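Local coordinates for acidocalcisomal pyrophosphatase (Trypanosoma cruzi, PDB 5CUV), which probably hydrolyses inorganic pyrophosphate to orthophosphate in acidocalcisomes, using magnesium as cofactor, at residues R78-M83 with K134-W139; L319-I322 with M327-K330; A360-F365 with N377-N382. All blocks are in the same frame, centred on the assembly; numbering follows the deposited sequence.

Contact 1: residues R78-M83 with K134-W139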
loop_
_atom_site.group_PDB
_atom_site.type_symbol
_atom_site.label_atom_id
_atom_site.label_comp_id
_atom_site.label_asym_id
_atom_site.label_seq_id
_atom_site.Cartn_x
_atom_site.Cartn_y
_atom_site.Cartn_z
ATOM N N ARG A 78 -4.168 -48.159 21.031
ATOM C CA ARG A 78 -5.505 -47.834 21.458
ATOM C C ARG A 78 -6.236 -47.008 20.399
ATOM O O ARG A 78 -7.471 -46.995 20.335
ATOM C CB ARG A 78 -5.473 -47.134 22.820
ATOM C CG ARG A 78 -6.845 -47.130 23.485
ATOM C CD ARG A 78 -6.888 -46.372 24.829
ATOM N NE ARG A 78 -6.530 -47.157 26.027
ATOM C CZ ARG A 78 -5.299 -47.569 26.345
ATOM N NH1 ARG A 78 -4.246 -47.295 25.555
ATOM N NH2 ARG A 78 -5.116 -48.231 27.488
ATOM N N VAL A 79 -5.475 -46.336 19.545
ATOM C CA VAL A 79 -6.093 -45.542 18.489
ATOM C C VAL A 79 -6.499 -46.409 17.309
ATOM O O VAL A 79 -7.608 -46.303 16.806
ATOM C CB VAL A 79 -5.151 -44.473 17.987
ATOM C CG1 VAL A 79 -5.770 -43.770 16.789
ATOM C CG2 VAL A 79 -4.859 -43.501 19.118
HETATM N N MSE A 80 -5.572 -47.247 16.871
HETATM C CA MSE A 80 -5.785 -48.144 15.759
HETATM C C MSE A 80 -6.927 -49.101 16.134
HETATM O O MSE A 80 -7.733 -49.480 15.301
HETATM C CB MSE A 80 -4.512 -48.930 15.451
HETATM C CG MSE A 80 -3.368 -48.066 14.946
HETATM SE SE MSE A 80 -3.749 -47.114 13.325
HETATM C CE MSE A 80 -3.879 -48.647 12.127
ATOM N N ALA A 81 -7.015 -49.474 17.401
ATOM C CA ALA A 81 -8.104 -50.342 17.864
ATOM C C ALA A 81 -9.460 -49.650 17.645
ATOM O O ALA A 81 -10.430 -50.284 17.236
ATOM C CB ALA A 81 -7.917 -50.663 19.349
ATOM N N ARG A 82 -9.531 -48.353 17.917
ATOM C CA ARG A 82 -10.778 -47.617 17.697
ATOM C C ARG A 82 -11.025 -47.540 16.213
ATOM O O ARG A 82 -12.144 -47.455 15.795
ATOM C CB ARG A 82 -10.750 -46.184 18.273
ATOM C CG ARG A 82 -10.369 -46.075 19.770
ATOM C CD ARG A 82 -10.895 -44.796 20.384
ATOM N NE ARG A 82 -10.408 -43.585 19.710
ATOM C CZ ARG A 82 -9.678 -42.654 20.318
ATOM N NH1 ARG A 82 -9.357 -42.784 21.602
ATOM N NH2 ARG A 82 -9.247 -41.595 19.656
HETATM N N MSE A 83 -9.984 -47.577 15.405
HETATM C CA MSE A 83 -10.184 -47.504 13.968
HETATM C C MSE A 83 -10.748 -48.815 13.502
HETATM O O MSE A 83 -11.592 -48.850 12.578
HETATM C CB MSE A 83 -8.861 -47.215 13.259
HETATM C CG MSE A 83 -9.000 -47.052 11.754
HETATM SE SE MSE A 83 -10.009 -45.513 11.212
HETATM C CE MSE A 83 -8.663 -44.153 11.580
ATOM N N LYS A 134 -4.479 -59.854 16.153
ATOM C CA LYS A 134 -3.716 -60.457 15.071
ATOM C C LYS A 134 -3.403 -59.400 14.040
ATOM O O LYS A 134 -2.355 -59.455 13.400
ATOM C CB LYS A 134 -4.477 -61.613 14.405
ATOM C CG LYS A 134 -4.140 -63.011 14.951
ATOM C CD LYS A 134 -2.607 -63.228 15.214
ATOM C CE LYS A 134 -2.259 -64.727 15.326
ATOM N NZ LYS A 134 -3.508 -65.504 15.610
ATOM N N PHE A 135 -4.319 -58.447 13.865
ATOM C CA PHE A 135 -4.093 -57.383 12.904
ATOM C C PHE A 135 -2.947 -56.555 13.403
ATOM O O PHE A 135 -1.899 -56.467 12.758
ATOM C CB PHE A 135 -5.338 -56.500 12.758
ATOM C CG PHE A 135 -5.114 -55.252 11.939
ATOM C CD1 PHE A 135 -4.810 -55.335 10.576
ATOM C CD2 PHE A 135 -5.141 -53.979 12.555
ATOM C CE1 PHE A 135 -4.527 -54.173 9.833
ATOM C CE2 PHE A 135 -4.864 -52.818 11.820
ATOM C CZ PHE A 135 -4.556 -52.917 10.461
ATOM N N TRP A 136 -3.150 -55.978 14.586
ATOM C CA TRP A 136 -2.145 -55.125 15.204
ATOM C C TRP A 136 -0.788 -55.807 15.266
ATOM O O TRP A 136 0.216 -55.181 15.045
ATOM C CB TRP A 136 -2.616 -54.665 16.594
ATOM C CG TRP A 136 -1.641 -53.756 17.290
ATOM C CD1 TRP A 136 -1.005 -54.002 18.467
ATOM C CD2 TRP A 136 -1.120 -52.495 16.816
ATOM N NE1 TRP A 136 -0.116 -52.987 18.763
ATOM C CE2 TRP A 136 -0.162 -52.051 17.771
ATOM C CE3 TRP A 136 -1.363 -51.704 15.683
ATOM C CZ2 TRP A 136 0.552 -50.854 17.630
ATOM C CZ3 TRP A 136 -0.652 -50.508 15.538
ATOM C CH2 TRP A 136 0.300 -50.095 16.515
ATOM N N ALA A 137 -0.757 -57.103 15.523
ATOM C CA ALA A 137 0.517 -57.830 15.593
ATOM C C ALA A 137 1.198 -57.835 14.236
ATOM O O ALA A 137 2.421 -57.706 14.112
ATOM C CB ALA A 137 0.276 -59.247 16.041
ATOM N N TRP A 138 0.384 -57.974 13.207
ATOM C CA TRP A 138 0.907 -58.006 11.845
ATOM C C TRP A 138 1.425 -56.628 11.395
ATOM O O TRP A 138 2.479 -56.546 10.767
ATOM C CB TRP A 138 -0.182 -58.498 10.857
ATOM C CG TRP A 138 0.259 -58.375 9.415
ATOM C CD1 TRP A 138 1.158 -59.174 8.753
ATOM C CD2 TRP A 138 -0.102 -57.346 8.505
ATOM N NE1 TRP A 138 1.381 -58.700 7.482
ATOM C CE2 TRP A 138 0.618 -57.575 7.303
ATOM C CE3 TRP A 138 -0.953 -56.241 8.583
ATOM C CZ2 TRP A 138 0.503 -56.733 6.185
ATOM C CZ3 TRP A 138 -1.065 -55.395 7.467
ATOM C CH2 TRP A 138 -0.341 -55.648 6.288
ATOM N N TRP A 139 0.648 -55.576 11.698
ATOM C CA TRP A 139 0.954 -54.172 11.352
ATOM C C TRP A 139 2.319 -53.731 11.897
ATOM O O TRP A 139 3.161 -53.188 11.180
ATOM C CB TRP A 139 -0.131 -53.264 11.942
ATOM C CG TRP A 139 -0.017 -51.799 11.568
ATOM C CD1 TRP A 139 0.590 -50.803 12.289
ATOM C CD2 TRP A 139 -0.622 -51.162 10.446
ATOM N NE1 TRP A 139 0.388 -49.588 11.690
ATOM C CE2 TRP A 139 -0.358 -49.780 10.555
ATOM C CE3 TRP A 139 -1.378 -51.621 9.361
ATOM C CZ2 TRP A 139 -0.836 -48.847 9.608
ATOM C CZ3 TRP A 139 -1.845 -50.703 8.436
ATOM C CH2 TRP A 139 -1.575 -49.330 8.566
#
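In the helical N-terminal part, helices 73-87, 97-106, 113-123 and 132-141, with the short sheet 95-96/129-130, resemble a pair of EF-hands; the first and last of these four meet where Met80 enters a group of aromatic rings, Phe135, Trp136 and Trp139. Met80, present as selenomethionine, is the one residue of 78-83 that makes the contact. The helix segments run at 126° to each other, and their axes come no closer than 11.0 Å, so side chains bridge the space between the backbones; no hydrogen bond crosses it. Met80 has CG anti to the carbonyl carbon (chi1 -66°) and bends again at the next two torsions, folding its chain across Trp136 and bringing CE toward Trp139. Met80 CG packs at 3.7 Å from Trp136 CZ3, the chain and the indole crossing at about a right angle. At the edge of the Phe135 ring, Met80 CE lies 4.3 Å from Phe135 CE2. Helix 97-106 packs on Phe135 through Ile100 and Met103, and Leu107 touches Met80. The indole N-H of Trp139 is hydrogen-bonded to Asn255 of the second subunit, whose Gly256 packs on Met80, so this apolar cluster also takes part in subunit contact. Over one face of Trp139, Met80 CE makes a CH-pi contact 4.1 Å from the centroid of the six-membered ring, 19° off its normal.

Contact 2: residues L319-I322 with M327-K330. With MG (magnesium ion), chain D.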
loop_
_atom_site.group_PDB
_atom_site.type_symbol
_atom_site.label_atom_id
_atom_site.label_comp_id
_atom_site.label_asym_id
_atom_site.label_seq_id
_atom_site.Cartn_x
_atom_site.Cartn_y
_atom_site.Cartn_z
ATOM N N LEU A 319 -19.488 6.324 -17.625
ATOM C CA LEU A 319 -20.173 7.596 -17.686
ATOM C C LEU A 319 -20.620 7.828 -19.173
ATOM O O LEU A 319 -19.794 7.721 -20.096
ATOM C CB LEU A 319 -19.206 8.691 -17.224
ATOM C CG LEU A 319 -19.777 10.114 -17.215
ATOM C CD1 LEU A 319 -20.649 10.340 -15.940
ATOM C CD2 LEU A 319 -18.646 11.109 -17.264
ATOM N N GLY A 320 -21.907 8.109 -19.428
ATOM C CA GLY A 320 -22.344 8.309 -20.801
ATOM C C GLY A 320 -22.485 9.783 -21.188
ATOM O O GLY A 320 -23.367 10.494 -20.669
HETATM N N MSE A 321 -21.645 10.253 -22.098
HETATM C CA MSE A 321 -21.710 11.634 -22.513
HETATM C C MSE A 321 -22.246 11.666 -23.934
HETATM O O MSE A 321 -22.078 10.691 -24.699
HETATM C CB MSE A 321 -20.333 12.293 -22.438
HETATM C CG MSE A 321 -20.308 13.718 -22.966
HETATM SE SE MSE A 321 -18.605 14.588 -22.827
HETATM C CE MSE A 321 -17.683 13.621 -24.247
ATOM N N ILE A 322 -22.915 12.765 -24.299
ATOM C CA ILE A 322 -23.380 12.867 -25.682
ATOM C C ILE A 322 -22.354 13.736 -26.427
ATOM O O ILE A 322 -21.887 14.752 -25.909
ATOM C CB ILE A 322 -24.807 13.563 -25.838
ATOM C CG1 ILE A 322 -25.876 13.000 -24.903
ATOM C CG2 ILE A 322 -25.315 13.273 -27.217
ATOM C CD1 ILE A 322 -26.107 11.555 -25.057
HETATM N N MSE A 327 -23.461 8.742 -28.968
HETATM C CA MSE A 327 -23.226 8.235 -27.620
HETATM C C MSE A 327 -21.752 8.117 -27.535
HETATM O O MSE A 327 -21.132 7.566 -28.409
HETATM C CB MSE A 327 -23.912 6.888 -27.401
HETATM C CG MSE A 327 -23.754 6.345 -25.990
HETATM SE SE MSE A 327 -24.630 7.386 -24.637
HETATM C CE MSE A 327 -26.464 6.839 -25.009
ATOM N N ASP A 328 -21.180 8.614 -26.461
ATOM C CA ASP A 328 -19.739 8.554 -26.304
ATOM C C ASP A 328 -19.347 8.157 -24.866
ATOM O O ASP A 328 -19.034 8.972 -24.014
ATOM C CB ASP A 328 -19.205 9.926 -26.746
ATOM C CG ASP A 328 -17.728 10.142 -26.432
ATOM O OD1 ASP A 328 -16.935 9.159 -26.578
ATOM O OD2 ASP A 328 -17.392 11.331 -26.078
ATOM N N TRP A 329 -19.450 6.860 -24.635
ATOM C CA TRP A 329 -19.121 6.224 -23.378
ATOM C C TRP A 329 -17.649 6.449 -22.978
ATOM O O TRP A 329 -16.734 6.529 -23.787
ATOM C CB TRP A 329 -19.350 4.704 -23.463
ATOM C CG TRP A 329 -20.801 4.198 -23.654
ATOM C CD1 TRP A 329 -21.323 3.589 -24.781
ATOM C CD2 TRP A 329 -21.912 4.307 -22.718
ATOM N NE1 TRP A 329 -22.649 3.339 -24.605
ATOM C CE2 TRP A 329 -23.053 3.768 -23.364
ATOM C CE3 TRP A 329 -22.044 4.805 -21.413
ATOM C CZ2 TRP A 329 -24.327 3.720 -22.755
ATOM C CZ3 TRP A 329 -23.321 4.749 -20.803
ATOM C CH2 TRP A 329 -24.444 4.208 -21.489
ATOM N N LYS A 330 -17.432 6.552 -21.690
ATOM C CA LYS A 330 -16.111 6.716 -21.154
ATOM C C LYS A 330 -16.062 5.700 -20.014
ATOM O O LYS A 330 -16.729 5.880 -18.989
ATOM C CB LYS A 330 -15.961 8.158 -20.692
ATOM C CG LYS A 330 -16.257 9.079 -21.860
ATOM C CD LYS A 330 -15.279 10.168 -22.051
ATOM C CE LYS A 330 -15.660 10.958 -23.290
ATOM N NZ LYS A 330 -15.171 10.387 -24.567
HETATM MG MG MG D . -15.592 7.711 -28.052
#
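Strands 310-323 and 326-335 form a beta hairpin of the pyrophosphatase core, and this part of it pairs Leu319 with Lys330, Gly320 with Trp329, Met321 with Asp328 and Ile322 with Met327. The tight part is the antiparallel backbone pairing, with an indole laid against Gly320. Leu319 and Lys330, a hydrogen-bonded pair, are joined in both directions: Leu319 N reaches Lys330 O at 3.1 Å and nearly straight (163°), and Lys330 N returns the bond to Leu319 O. At the other hydrogen-bonded pair, Asp328 N gives a bond of 2.9 Å to Met321 O, whereas Met321 N to Asp328 O is weak at 3.5 Å. On the face that carries Trp329 and Met327, the indole packs against the backbone of Gly320, with Trp329 CE3 3.6 Å from Gly320 CA, while Met327 CG lies over one face of the same ring. The partly exposed side is looser: Ile322 CD1 approaches Met327 SE at 4.4 Å. The other face, with Leu319, Met321, Asp328 and Lys330, is buried and carries the charged pair. Met321, with CG anti to N (chi1 175°), extends alongside Asp328. Lys330 NZ forms a salt bridge with Asp328 OD2 (2.8 Å), its hydrogen bonds to both carboxylate oxygens being weak. That ammonium is also hydrogen-bonded to the hydroxyl of Tyr270 and salt-bridged to Asp296, so it ties together two carboxylates of the magnesium site, which Asp291 completes. Asp328 OD1 binds the magnesium ion at 2.5 Å.

Contact 3: residues A360-F365 with N377-N382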
loop_
_atom_site.group_PDB
_atom_site.type_symbol
_atom_site.label_atom_id
_atom_site.label_comp_id
_atom_site.label_asym_id
_atom_site.label_seq_id
_atom_site.Cartn_x
_atom_site.Cartn_y
_atom_site.Cartn_z
ATOM N N ALA A 360 -14.596 15.676 -10.640
ATOM C CA ALA A 360 -13.741 16.379 -11.549
ATOM C C ALA A 360 -13.819 15.746 -12.946
ATOM O O ALA A 360 -13.792 16.437 -13.944
ATOM C CB ALA A 360 -12.360 16.399 -11.013
ATOM N N ILE A 361 -13.973 14.432 -13.029
ATOM C CA ILE A 361 -14.078 13.769 -14.340
ATOM C C ILE A 361 -15.323 14.227 -15.059
ATOM O O ILE A 361 -15.296 14.527 -16.268
ATOM C CB ILE A 361 -14.173 12.251 -14.188
ATOM C CG1 ILE A 361 -12.848 11.728 -13.690
ATOM C CG2 ILE A 361 -14.570 11.638 -15.496
ATOM C CD1 ILE A 361 -12.877 10.330 -13.330
ATOM N N HIS A 362 -16.415 14.254 -14.291
ATOM C CA HIS A 362 -17.704 14.644 -14.824
ATOM C C HIS A 362 -17.710 16.086 -15.301
ATOM O O HIS A 362 -18.161 16.392 -16.387
ATOM C CB HIS A 362 -18.796 14.456 -13.798
ATOM C CG HIS A 362 -20.109 15.014 -14.232
ATOM N ND1 HIS A 362 -21.159 14.216 -14.621
ATOM C CD2 HIS A 362 -20.505 16.290 -14.447
ATOM C CE1 HIS A 362 -22.144 14.972 -15.071
ATOM N NE2 HIS A 362 -21.771 16.233 -14.976
ATOM N N GLU A 363 -17.172 16.970 -14.480
ATOM C CA GLU A 363 -17.155 18.382 -14.826
ATOM C C GLU A 363 -16.180 18.652 -15.980
ATOM O O GLU A 363 -16.448 19.459 -16.872
ATOM C CB GLU A 363 -16.810 19.194 -13.580
ATOM C CG GLU A 363 -16.784 20.706 -13.823
ATOM C CD GLU A 363 -18.180 21.362 -13.869
ATOM O OE1 GLU A 363 -19.218 20.660 -14.053
ATOM O OE2 GLU A 363 -18.209 22.608 -13.739
ATOM N N TRP A 364 -15.063 17.942 -15.998
ATOM C CA TRP A 364 -14.121 18.141 -17.073
ATOM C C TRP A 364 -14.811 17.803 -18.440
ATOM O O TRP A 364 -14.773 18.590 -19.368
ATOM C CB TRP A 364 -12.815 17.324 -16.825
ATOM C CG TRP A 364 -11.612 17.861 -17.605
ATOM C CD1 TRP A 364 -10.577 18.642 -17.123
ATOM C CD2 TRP A 364 -11.272 17.574 -18.979
ATOM N NE1 TRP A 364 -9.626 18.829 -18.102
ATOM C CE2 TRP A 364 -10.021 18.188 -19.242
ATOM C CE3 TRP A 364 -11.901 16.854 -19.999
ATOM C CZ2 TRP A 364 -9.383 18.094 -20.475
ATOM C CZ3 TRP A 364 -11.267 16.763 -21.236
ATOM C CH2 TRP A 364 -10.012 17.381 -21.462
ATOM N N PHE A 365 -15.482 16.669 -18.561
ATOM C CA PHE A 365 -16.116 16.369 -19.846
ATOM C C PHE A 365 -17.349 17.230 -20.186
ATOM O O PHE A 365 -17.688 17.426 -21.379
ATOM C CB PHE A 365 -16.462 14.886 -19.911
ATOM C CG PHE A 365 -15.278 14.030 -20.153
ATOM C CD1 PHE A 365 -14.574 14.121 -21.348
ATOM C CD2 PHE A 365 -14.805 13.191 -19.171
ATOM C CE1 PHE A 365 -13.432 13.394 -21.558
ATOM C CE2 PHE A 365 -13.642 12.459 -19.377
ATOM C CZ PHE A 365 -12.960 12.571 -20.591
ATOM N N ASN A 377 -21.605 19.745 -22.557
ATOM C CA ASN A 377 -22.036 18.510 -23.191
ATOM C C ASN A 377 -23.117 17.930 -22.286
ATOM O O ASN A 377 -23.158 18.233 -21.079
ATOM C CB ASN A 377 -20.887 17.513 -23.317
ATOM C CG ASN A 377 -19.792 17.989 -24.251
ATOM O OD1 ASN A 377 -18.587 17.997 -23.897
ATOM N ND2 ASN A 377 -20.178 18.380 -25.447
ATOM N N LYS A 378 -23.977 17.089 -22.857
ATOM C CA LYS A 378 -25.046 16.473 -22.082
ATOM C C LYS A 378 -24.665 15.009 -21.780
ATOM O O LYS A 378 -23.786 14.471 -22.421
ATOM C CB LYS A 378 -26.336 16.518 -22.902
ATOM C CG LYS A 378 -26.761 17.899 -23.455
ATOM C CD LYS A 378 -27.067 18.872 -22.312
ATOM C CE LYS A 378 -27.936 20.050 -22.732
ATOM N NZ LYS A 378 -29.331 19.639 -23.120
ATOM N N PHE A 379 -25.333 14.369 -20.820
ATOM C CA PHE A 379 -25.085 12.953 -20.485
ATOM C C PHE A 379 -26.391 12.143 -20.385
ATOM O O PHE A 379 -27.432 12.668 -19.954
ATOM C CB PHE A 379 -24.410 12.806 -19.105
ATOM C CG PHE A 379 -23.165 13.575 -18.960
ATOM C CD1 PHE A 379 -23.210 14.969 -18.819
ATOM C CD2 PHE A 379 -21.934 12.945 -19.116
ATOM C CE1 PHE A 379 -22.037 15.736 -18.853
ATOM C CE2 PHE A 379 -20.743 13.693 -19.153
ATOM C CZ PHE A 379 -20.795 15.102 -19.023
ATOM N N VAL A 380 -26.321 10.857 -20.731
ATOM C CA VAL A 380 -27.462 9.982 -20.557
ATOM C C VAL A 380 -27.462 9.615 -19.085
ATOM O O VAL A 380 -26.528 9.993 -18.363
ATOM C CB VAL A 380 -27.296 8.731 -21.305
ATOM C CG1 VAL A 380 -27.306 9.053 -22.806
ATOM C CG2 VAL A 380 -26.017 8.022 -20.805
ATOM N N PHE A 381 -28.498 8.911 -18.622
ATOM C CA PHE A 381 -28.614 8.515 -17.206
ATOM C C PHE A 381 -28.346 9.610 -16.214
ATOM O O PHE A 381 -27.784 9.364 -15.143
ATOM C CB PHE A 381 -27.686 7.363 -16.874
ATOM C CG PHE A 381 -28.023 6.112 -17.589
ATOM C CD1 PHE A 381 -27.543 5.882 -18.845
ATOM C CD2 PHE A 381 -28.875 5.208 -17.036
ATOM C CE1 PHE A 381 -27.918 4.752 -19.552
ATOM C CE2 PHE A 381 -29.255 4.070 -17.726
ATOM C CZ PHE A 381 -28.773 3.851 -18.990
ATOM N N ASN A 382 -28.741 10.824 -16.562
ATOM C CA ASN A 382 -28.575 11.944 -15.651
ATOM C C ASN A 382 -27.142 12.179 -15.230
ATOM O O ASN A 382 -26.894 12.611 -14.098
ATOM C CB ASN A 382 -29.455 11.743 -14.403
ATOM C CG ASN A 382 -30.969 11.645 -14.751
ATOM O OD1 ASN A 382 -31.478 10.552 -15.095
ATOM N ND2 ASN A 382 -31.677 12.789 -14.690
#
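The imidazole of His362 and the ring of Phe379 lie face to face, their centroids 4.5 Å apart and their planes tilted by 29°. The stack is offset: Phe379 places its outer end over one face of the histidine, and His362 CE1 sits toward the rim of the phenyl, 3.9 Å from Phe379 CE1. His362 has CG anti to N (chi1 172°), which swings the ring from the helix toward the 377-382 segment. At its edge, near the ring plane, Phe379 meets the carbonyl carbon of Phe365, whose CB is 4.4 Å from Phe379 CZ. The phenyl thus has His362 over one face and the backbone of Phe365 at its edge. Phe365 turns its own ring away from this segment; Trp364 CE3 lies over one face, toward the rim, and Ile361 CG2 lies at its edge, while Met321 and Lys330 of the hairpin also touch it. His362 ND1 makes a weak hydrogen bond to the backbone of Gly383. Met321 also touches Phe379, so the hairpin packs against both the helix and the returning segment. Here helix 357-367 and the chain returning after it pack together on the beta core of a soluble, family I pyrophosphatase.

In the fold
Contacts 2 and 3 touch, their centres 8 Å apart. The backbone of 377-382 runs beside strand 310-323, with probable hydrogen bonds from Ile322 N to Lys378 O (2.7 Å) and from Val380 N to Gly320 O (3.0 Å). Contact 2 therefore has 377-380 along one edge of 319-322 and 327-330 along the other. Asp328 of contact 2 binds magnesium; contact 3 flanks the site, the Phe365 side chain about 6 Å from that of Asp328 and about 9 Å from the ion. Contact 1 is remote, on the other side of the chain's centre: its nearest atoms are about 59 Å from contact 2 and 60 Å from contact 3.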